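Local structure of putative alpha-galactosidase (Bacteroides fragilis, 4NZJ) at residues S349-C352 against M353-S356; V427-N430 against E431-A435; Q441-L445 against D446-T450; V461-A464 against P465-K469. The protein probably hydrolyses terminal, non-reducing alpha-D-galactose residues from alpha-D-galactosides. All coordinates share one frame; numbering follows the deposited sequence.

Interaction 1. Residues S349-C352 against M353-S356; sequences SLWC and MMAS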
# COMPACT_ATOMS: atom_id res chain seq x y z
N SER A 349 7.25 -6.79 -7.38
CA SER A 349 6.41 -7.92 -7.79
C SER A 349 5.95 -8.76 -6.61
O SER A 349 4.79 -9.16 -6.54
CB SER A 349 7.16 -8.81 -8.78
OG SER A 349 7.54 -8.07 -9.92
N LEU A 350 6.87 -9.04 -5.69
CA LEU A 350 6.54 -9.90 -4.56
C LEU A 350 5.71 -9.17 -3.51
O LEU A 350 4.81 -9.76 -2.93
CB LEU A 350 7.82 -10.51 -3.97
CG LEU A 350 8.46 -11.55 -4.91
CD1 LEU A 350 9.87 -11.91 -4.47
CD2 LEU A 350 7.58 -12.80 -5.04
N TRP A 351 5.98 -7.89 -3.29
CA TRP A 351 5.10 -7.07 -2.45
C TRP A 351 3.67 -7.08 -3.04
O TRP A 351 2.68 -7.14 -2.31
CB TRP A 351 5.62 -5.63 -2.35
CG TRP A 351 6.49 -5.32 -1.13
CD1 TRP A 351 6.31 -4.28 -0.27
CD2 TRP A 351 7.65 -6.03 -0.66
NE1 TRP A 351 7.28 -4.28 0.70
CE2 TRP A 351 8.11 -5.35 0.49
CE3 TRP A 351 8.35 -7.17 -1.09
CZ2 TRP A 351 9.23 -5.78 1.22
CZ3 TRP A 351 9.47 -7.59 -0.37
CH2 TRP A 351 9.89 -6.89 0.78
N CYS A 352 3.55 -7.06 -4.37
CA CYS A 352 2.24 -7.16 -4.99
C CYS A 352 1.59 -8.51 -4.71
O CYS A 352 0.45 -8.59 -4.26
CB CYS A 352 2.31 -6.87 -6.49
SG CYS A 352 2.53 -5.12 -6.87
N MSE A 353 2.34 -9.59 -4.96
CA MSE A 353 1.85 -10.95 -4.72
C MSE A 353 1.46 -11.21 -3.29
O MSE A 353 0.52 -11.95 -3.03
CB MSE A 353 2.92 -11.99 -5.08
CG MSE A 353 3.20 -12.06 -6.58
SE MSE A 353 1.75 -12.91 -7.58
CE MSE A 353 1.99 -14.74 -6.92
N MSE A 354 2.18 -10.61 -2.34
CA MSE A 354 1.94 -10.83 -0.90
C MSE A 354 0.83 -9.95 -0.35
O MSE A 354 0.60 -9.95 0.86
CB MSE A 354 3.23 -10.60 -0.13
CG MSE A 354 4.28 -11.66 -0.46
SE MSE A 354 5.90 -11.47 0.65
CE MSE A 354 6.28 -9.57 0.36
N ALA A 355 0.12 -9.23 -1.21
CA ALA A 355 -0.93 -8.31 -0.78
C ALA A 355 -0.37 -7.37 0.29
O ALA A 355 -1.01 -7.11 1.31
CB ALA A 355 -2.15 -9.07 -0.28
N SER A 356 0.82 -6.85 0.02
CA SER A 356 1.50 -5.95 0.94
C SER A 356 1.05 -4.52 0.71
O SER A 356 0.70 -4.15 -0.41
CB SER A 356 3.01 -6.01 0.71
OG SER A 356 3.50 -7.32 0.86
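W351 and M354, three residues apart at the end of helix 341-353, lie side by side and point the same way. M354 is a selenomethionine whose chain turns at its last torsion (chi3 -51°), and this carries CE to 3.5 Å from W351 CE3, offset toward the rim of the indole. The same chain runs close over the preceding turn, with M354 CG 3.2 Å from L350 O. Next to the five-membered part of the ring lies S356, its CB 3.9 Å from W351 CD1 and its OG over one face. On the same five-membered ring, NE1 is hydrogen-bonded to D319 O, which restrains the rotation of the indole. This is the dense part of the contact. A355 behaves differently: its CB points away and makes no close approach to the helix, although the residue is buried like its neighbours, so the looser side faces protein rather than solvent. Two backbone bonds end the helix: S356 N reaches back to W351 O at 3.0 Å (160° at the hydrogen), and A355 N meets C352 O at 3.1 Å from above the carbonyl plane. With positive phi at A355 (51°), the pair of bonds defines a Schellman motif closing the helix.

Interaction 2. Residues V427-N430 against E431-A435; sequences VILN and ENTIA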
# COMPACT_ATOMS: atom_id res chain seq x y z
N VAL A 427 12.80 -22.44 -14.91
CA VAL A 427 11.75 -23.12 -14.17
C VAL A 427 10.77 -23.72 -15.16
O VAL A 427 10.28 -23.03 -16.05
CB VAL A 427 11.01 -22.15 -13.23
CG1 VAL A 427 9.90 -22.87 -12.47
CG2 VAL A 427 11.99 -21.49 -12.27
N ILE A 428 10.49 -25.02 -15.03
CA ILE A 428 9.51 -25.69 -15.87
C ILE A 428 8.23 -25.87 -15.07
O ILE A 428 8.17 -26.72 -14.18
CB ILE A 428 10.01 -27.05 -16.39
CG1 ILE A 428 11.35 -26.88 -17.13
CG2 ILE A 428 8.97 -27.68 -17.31
CD1 ILE A 428 12.03 -28.19 -17.48
N LEU A 429 7.22 -25.07 -15.36
CA LEU A 429 5.92 -25.23 -14.74
C LEU A 429 5.16 -26.32 -15.48
O LEU A 429 5.13 -26.32 -16.71
CB LEU A 429 5.13 -23.91 -14.76
CG LEU A 429 5.73 -22.73 -14.00
CD1 LEU A 429 4.89 -21.48 -14.23
CD2 LEU A 429 5.83 -23.05 -12.52
N ASN A 430 4.60 -27.26 -14.74
CA ASN A 430 3.76 -28.30 -15.33
C ASN A 430 2.58 -28.59 -14.41
O ASN A 430 2.44 -27.95 -13.37
CB ASN A 430 4.59 -29.56 -15.63
CG ASN A 430 5.24 -30.15 -14.39
OD1 ASN A 430 4.59 -30.39 -13.38
ND2 ASN A 430 6.54 -30.41 -14.48
N GLU A 431 1.72 -29.53 -14.80
CA GLU A 431 0.52 -29.82 -14.02
C GLU A 431 0.83 -30.37 -12.62
O GLU A 431 -0.04 -30.35 -11.75
CB GLU A 431 -0.42 -30.77 -14.78
CG GLU A 431 -1.29 -30.05 -15.79
CD GLU A 431 -2.30 -30.96 -16.45
OE1 GLU A 431 -1.95 -32.13 -16.74
OE2 GLU A 431 -3.44 -30.52 -16.70
N ASN A 432 2.06 -30.83 -12.41
CA ASN A 432 2.48 -31.31 -11.09
C ASN A 432 3.25 -30.31 -10.23
O ASN A 432 3.62 -30.62 -9.10
CB ASN A 432 3.30 -32.60 -11.22
CG ASN A 432 2.48 -33.75 -11.76
OD1 ASN A 432 1.28 -33.86 -11.52
ND2 ASN A 432 3.14 -34.64 -12.49
N THR A 433 3.49 -29.10 -10.74
CA THR A 433 4.27 -28.13 -9.97
C THR A 433 3.52 -27.67 -8.72
O THR A 433 4.07 -27.68 -7.61
CB THR A 433 4.64 -26.90 -10.82
OG1 THR A 433 5.30 -27.34 -12.01
CG2 THR A 433 5.56 -25.96 -10.04
N ILE A 434 2.26 -27.27 -8.92
CA ILE A 434 1.36 -26.76 -7.89
C ILE A 434 -0.00 -27.43 -8.05
O ILE A 434 -0.41 -27.69 -9.18
CB ILE A 434 1.13 -25.23 -8.05
CG1 ILE A 434 2.46 -24.46 -8.07
CG2 ILE A 434 0.23 -24.70 -6.95
CD1 ILE A 434 3.24 -24.57 -6.78
N ALA A 435 -0.72 -27.65 -6.96
CA ALA A 435 -2.04 -28.25 -7.03
C ALA A 435 -3.03 -27.30 -7.69
O ALA A 435 -2.97 -26.09 -7.48
CB ALA A 435 -2.52 -28.63 -5.63
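T433 turns its hydroxyl back to the backbone of N430, where OG1 accepts N430 N at 2.8 Å in an almost straight bond (171° at the hydrogen). A second bond runs between the same two residues, T433 N to N430 O at 3.1 Å, with the donor standing well above the carbonyl plane. The third uses the amide of N430: OD1 takes N432 N at 2.7 Å, in the carbonyl plane and on a lone pair, though bent at the hydrogen (135°). That placement follows from chi1 of 60°, which sets CG between the backbone N and the carbonyl carbon and folds the amide over the turn. T433 is divided in character: while OG1 faces the polar turn, CG2 packs on L429 CD2 at 3.8 Å. Outside this shell, L429 is held by backbone bonding to L459 and by packing on I403 and V461, and T433 also touches I396. The chain turns here, with E431 and N432 in helical-type conformations at the two corners. All three bonds join neutral amide and hydroxyl groups, so this turn should be little affected by pH.

Interaction 3. Residues Q441-L445 against D446-T450; sequences QIYCL and DNHLT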
# COMPACT_ATOMS: atom_id res chain seq x y z
N GLN A 441 -5.68 -21.80 -20.01
CA GLN A 441 -5.49 -20.40 -20.34
C GLN A 441 -4.42 -19.78 -19.45
O GLN A 441 -4.48 -19.91 -18.22
CB GLN A 441 -6.81 -19.65 -20.19
CG GLN A 441 -6.78 -18.24 -20.75
CD GLN A 441 -8.16 -17.76 -21.18
OE1 GLN A 441 -8.87 -18.46 -21.90
NE2 GLN A 441 -8.53 -16.57 -20.75
N ILE A 442 -3.45 -19.12 -20.06
CA ILE A 442 -2.35 -18.48 -19.33
C ILE A 442 -2.12 -17.06 -19.84
O ILE A 442 -1.93 -16.86 -21.04
CB ILE A 442 -1.03 -19.27 -19.47
CG1 ILE A 442 -1.26 -20.77 -19.21
CG2 ILE A 442 0.03 -18.71 -18.54
CD1 ILE A 442 -0.05 -21.64 -19.47
N TYR A 443 -2.15 -16.09 -18.93
CA TYR A 443 -1.76 -14.72 -19.24
C TYR A 443 -0.34 -14.49 -18.73
O TYR A 443 -0.05 -14.74 -17.55
CB TYR A 443 -2.72 -13.72 -18.58
CG TYR A 443 -2.34 -12.27 -18.79
CD1 TYR A 443 -2.43 -11.68 -20.04
CD2 TYR A 443 -1.88 -11.49 -17.73
CE1 TYR A 443 -2.08 -10.36 -20.24
CE2 TYR A 443 -1.52 -10.16 -17.92
CZ TYR A 443 -1.63 -9.60 -19.18
OH TYR A 443 -1.29 -8.28 -19.40
N CYS A 444 0.53 -14.01 -19.61
CA CYS A 444 1.92 -13.73 -19.26
C CYS A 444 2.12 -12.22 -19.08
O CYS A 444 1.90 -11.44 -20.01
CB CYS A 444 2.87 -14.27 -20.34
SG CYS A 444 2.69 -16.04 -20.68
N LEU A 445 2.52 -11.81 -17.88
CA LEU A 445 2.72 -10.39 -17.61
C LEU A 445 3.96 -9.82 -18.32
O LEU A 445 4.01 -8.62 -18.58
CB LEU A 445 2.82 -10.12 -16.11
CG LEU A 445 1.49 -9.95 -15.36
CD1 LEU A 445 0.74 -11.26 -15.23
CD2 LEU A 445 1.75 -9.34 -13.99
N ASP A 446 4.94 -10.67 -18.62
CA ASP A 446 6.19 -10.21 -19.24
C ASP A 446 5.95 -9.59 -20.62
O ASP A 446 6.57 -8.59 -20.97
CB ASP A 446 7.21 -11.36 -19.33
CG ASP A 446 6.79 -12.49 -20.27
OD1 ASP A 446 6.80 -12.28 -21.50
OD2 ASP A 446 6.47 -13.60 -19.78
N ASN A 447 5.04 -10.19 -21.39
CA ASN A 447 4.74 -9.72 -22.75
C ASN A 447 3.26 -9.38 -23.00
O ASN A 447 2.89 -9.05 -24.13
CB ASN A 447 5.24 -10.74 -23.78
CG ASN A 447 4.66 -12.13 -23.56
OD1 ASN A 447 3.59 -12.30 -22.98
ND2 ASN A 447 5.38 -13.14 -24.03
N HIS A 448 2.43 -9.47 -21.96
CA HIS A 448 1.00 -9.12 -22.02
C HIS A 448 0.20 -9.98 -22.99
O HIS A 448 -0.81 -9.54 -23.55
CB HIS A 448 0.83 -7.63 -22.33
CG HIS A 448 1.57 -6.73 -21.39
ND1 HIS A 448 2.88 -6.35 -21.61
CD2 HIS A 448 1.20 -6.16 -20.22
CE1 HIS A 448 3.28 -5.58 -20.61
NE2 HIS A 448 2.28 -5.45 -19.76
N LEU A 449 0.64 -11.23 -23.17
CA LEU A 449 0.00 -12.14 -24.11
C LEU A 449 -0.78 -13.22 -23.38
O LEU A 449 -0.40 -13.64 -22.29
CB LEU A 449 1.04 -12.80 -25.02
CG LEU A 449 1.81 -11.87 -25.95
CD1 LEU A 449 2.88 -12.65 -26.71
CD2 LEU A 449 0.87 -11.15 -26.91
N THR A 450 -1.86 -13.67 -24.01
CA THR A 450 -2.68 -14.76 -23.49
C THR A 450 -2.58 -15.95 -24.44
O THR A 450 -2.78 -15.80 -25.65
CB THR A 450 -4.15 -14.33 -23.36
OG1 THR A 450 -4.24 -13.21 -22.48
CG2 THR A 450 -5.01 -15.47 -22.82
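C444 and L449 face each other across a reversing chain, C444 N giving L449 O a bond of 2.9 Å that is nearly linear (175° at the hydrogen), while the return bond from L449 N to C444 O is weak. One step further, Y443 and T450 form an antiparallel non-hydrogen-bonded pair, and T450 CA brings its hydrogen toward I442 O at 3.3 Å. Their side chains share a face of the sheet and cross at about a right angle, T450 OG1 standing at the ring edge, 3.4 Å from Y443 CD1. Beside them, T450 CG2 touches Q441 CG at 3.9 Å. With its CG anti to the backbone N (chi1 177°), the tyrosine extends alongside H448, the two side chains pointing the same way; Y443 OH comes to 3.4 Å from H448 CD2, at the edge of the imidazole. That hydroxyl has its polar partner in D379 OD2 of helix 378-384, which ties the hairpin to a neighbouring helix. One face of the imidazole is covered by L445 O, 3.7 Å above the plane and over the ring centre. Within the turn, N447 folds its amide inward, and OD1 accepts L449 N at 3.1 Å, an Asx turn. H448, at the end of the turn, has a positive phi of 62°. The whole is a beta hairpin joining strands 441-444 and 449-452, the latter an outermost strand of the larger sheet of the C-terminal beta sandwich.

Interaction 4. Residues V461-A464 against P465-K469; sequences VKLA and PYQCK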
# COMPACT_ATOMS: atom_id res chain seq x y z
N VAL A 461 9.87 -21.30 -18.14
CA VAL A 461 10.08 -19.95 -17.63
C VAL A 461 11.58 -19.70 -17.49
O VAL A 461 12.25 -20.35 -16.69
CB VAL A 461 9.40 -19.76 -16.27
CG1 VAL A 461 9.65 -18.37 -15.71
CG2 VAL A 461 7.90 -20.05 -16.39
N LYS A 462 12.10 -18.78 -18.31
CA LYS A 462 13.51 -18.43 -18.31
C LYS A 462 13.72 -17.16 -17.49
O LYS A 462 13.12 -16.13 -17.79
CB LYS A 462 14.00 -18.19 -19.75
CG LYS A 462 13.99 -19.43 -20.62
CD LYS A 462 15.00 -20.45 -20.13
CE LYS A 462 15.27 -21.52 -21.17
NZ LYS A 462 16.29 -22.49 -20.71
N LEU A 463 14.54 -17.25 -16.45
CA LEU A 463 14.74 -16.14 -15.53
C LEU A 463 16.19 -15.65 -15.55
O LEU A 463 17.12 -16.45 -15.44
CB LEU A 463 14.36 -16.57 -14.11
CG LEU A 463 12.91 -17.01 -13.91
CD1 LEU A 463 12.70 -17.65 -12.54
CD2 LEU A 463 11.96 -15.83 -14.09
N ALA A 464 16.35 -14.34 -15.70
CA ALA A 464 17.65 -13.70 -15.51
C ALA A 464 17.97 -13.71 -14.01
O ALA A 464 17.09 -14.00 -13.19
CB ALA A 464 17.62 -12.28 -16.03
N PRO A 465 19.23 -13.39 -13.65
CA PRO A 465 19.54 -13.28 -12.22
C PRO A 465 18.56 -12.36 -11.50
O PRO A 465 18.22 -11.29 -12.02
CB PRO A 465 20.96 -12.71 -12.22
CG PRO A 465 21.55 -13.16 -13.52
CD PRO A 465 20.40 -13.09 -14.48
N TYR A 466 18.06 -12.80 -10.35
CA TYR A 466 17.19 -11.99 -9.51
C TYR A 466 15.79 -11.72 -10.08
O TYR A 466 15.02 -11.00 -9.47
CB TYR A 466 17.85 -10.65 -9.17
CG TYR A 466 19.28 -10.79 -8.72
CD1 TYR A 466 19.60 -11.64 -7.68
CD2 TYR A 466 20.31 -10.10 -9.36
CE1 TYR A 466 20.91 -11.79 -7.27
CE2 TYR A 466 21.62 -10.24 -8.94
CZ TYR A 466 21.91 -11.09 -7.90
OH TYR A 466 23.20 -11.26 -7.47
N GLN A 467 15.46 -12.31 -11.23
CA GLN A 467 14.23 -11.96 -11.93
C GLN A 467 13.01 -12.71 -11.40
O GLN A 467 13.08 -13.89 -11.03
CB GLN A 467 14.37 -12.22 -13.43
CG GLN A 467 13.13 -11.80 -14.22
CD GLN A 467 13.34 -11.86 -15.72
OE1 GLN A 467 14.10 -12.67 -16.23
NE2 GLN A 467 12.64 -10.98 -16.45
N CYS A 468 11.88 -12.02 -11.41
CA CYS A 468 10.59 -12.59 -11.07
C CYS A 468 9.67 -12.41 -12.27
O CYS A 468 9.45 -11.28 -12.71
CB CYS A 468 10.02 -11.88 -9.86
SG CYS A 468 8.46 -12.56 -9.27
N LYS A 469 9.19 -13.52 -12.82
CA LYS A 469 8.17 -13.47 -13.87
C LYS A 469 6.85 -13.96 -13.31
O LYS A 469 6.81 -14.93 -12.54
CB LYS A 469 8.57 -14.30 -15.09
CG LYS A 469 9.64 -13.63 -15.94
CD LYS A 469 9.98 -14.46 -17.17
CE LYS A 469 10.99 -13.74 -18.04
NZ LYS A 469 11.32 -14.50 -19.27
O HOH W 1 10.48 -17.27 -20.12
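K469 NZ reaches across to K462 O at 2.8 Å, in the plane of the carbonyl, and bridges the two arms of a type II beta turn, A464 to Q467. The turn forms a beta arch: strand 458-463 pairs with strand 425-430 in one sheet of the C-terminal sandwich, and strand 468-473 belongs to the other. The lysine chain is extended beyond CG, and its methylenes pass L463 in the opposite direction, with K469 CG 3.7 Å from L463 CD2. A second side chain spans the arch. Q467, extended with chi1 of -177°, delivers OE1 to A464 N at 2.9 Å; the donor lies in the amide plane on a lone pair, and the bond is almost straight (174° at the hydrogen). The turn's own bond, Q467 N to A464 O at 3.1 Å, arrives from above the carbonyl plane, and A464 O is also held by N419 ND2. Y466 takes the positive phi (68°) required at the third position of a type II turn, and its backbone O is bonded to S346 OG on helix 341-353. One water completes the bridge, accepting from K469 NZ at 3.0 Å and from K462 N at 2.9 Å.

In the fold
Along the chain the four contacts come in series; none nests within or crosses another, and each is local, interaction 1 capping a helix and the others turning the chain. Interaction 1 ends helix 341-353 ahead of strand 358-360 of the catalytic barrel. The other three lie in the C-terminal beta sandwich: interaction 2 turns the chain out of strand 425-430, interaction 3 closes a hairpin, and interaction 4 passes between the sheets. Interaction 4 touches interactions 1 and 2. Its V461 N lies 2.7 Å from V427 O, a probable hydrogen bond, and its C468 SG packs 4.0 Å from S349 CB across the domain boundary. It meets interaction 3 only as sheet neighbour, strand 468-473 beside 441-444, without direct contact.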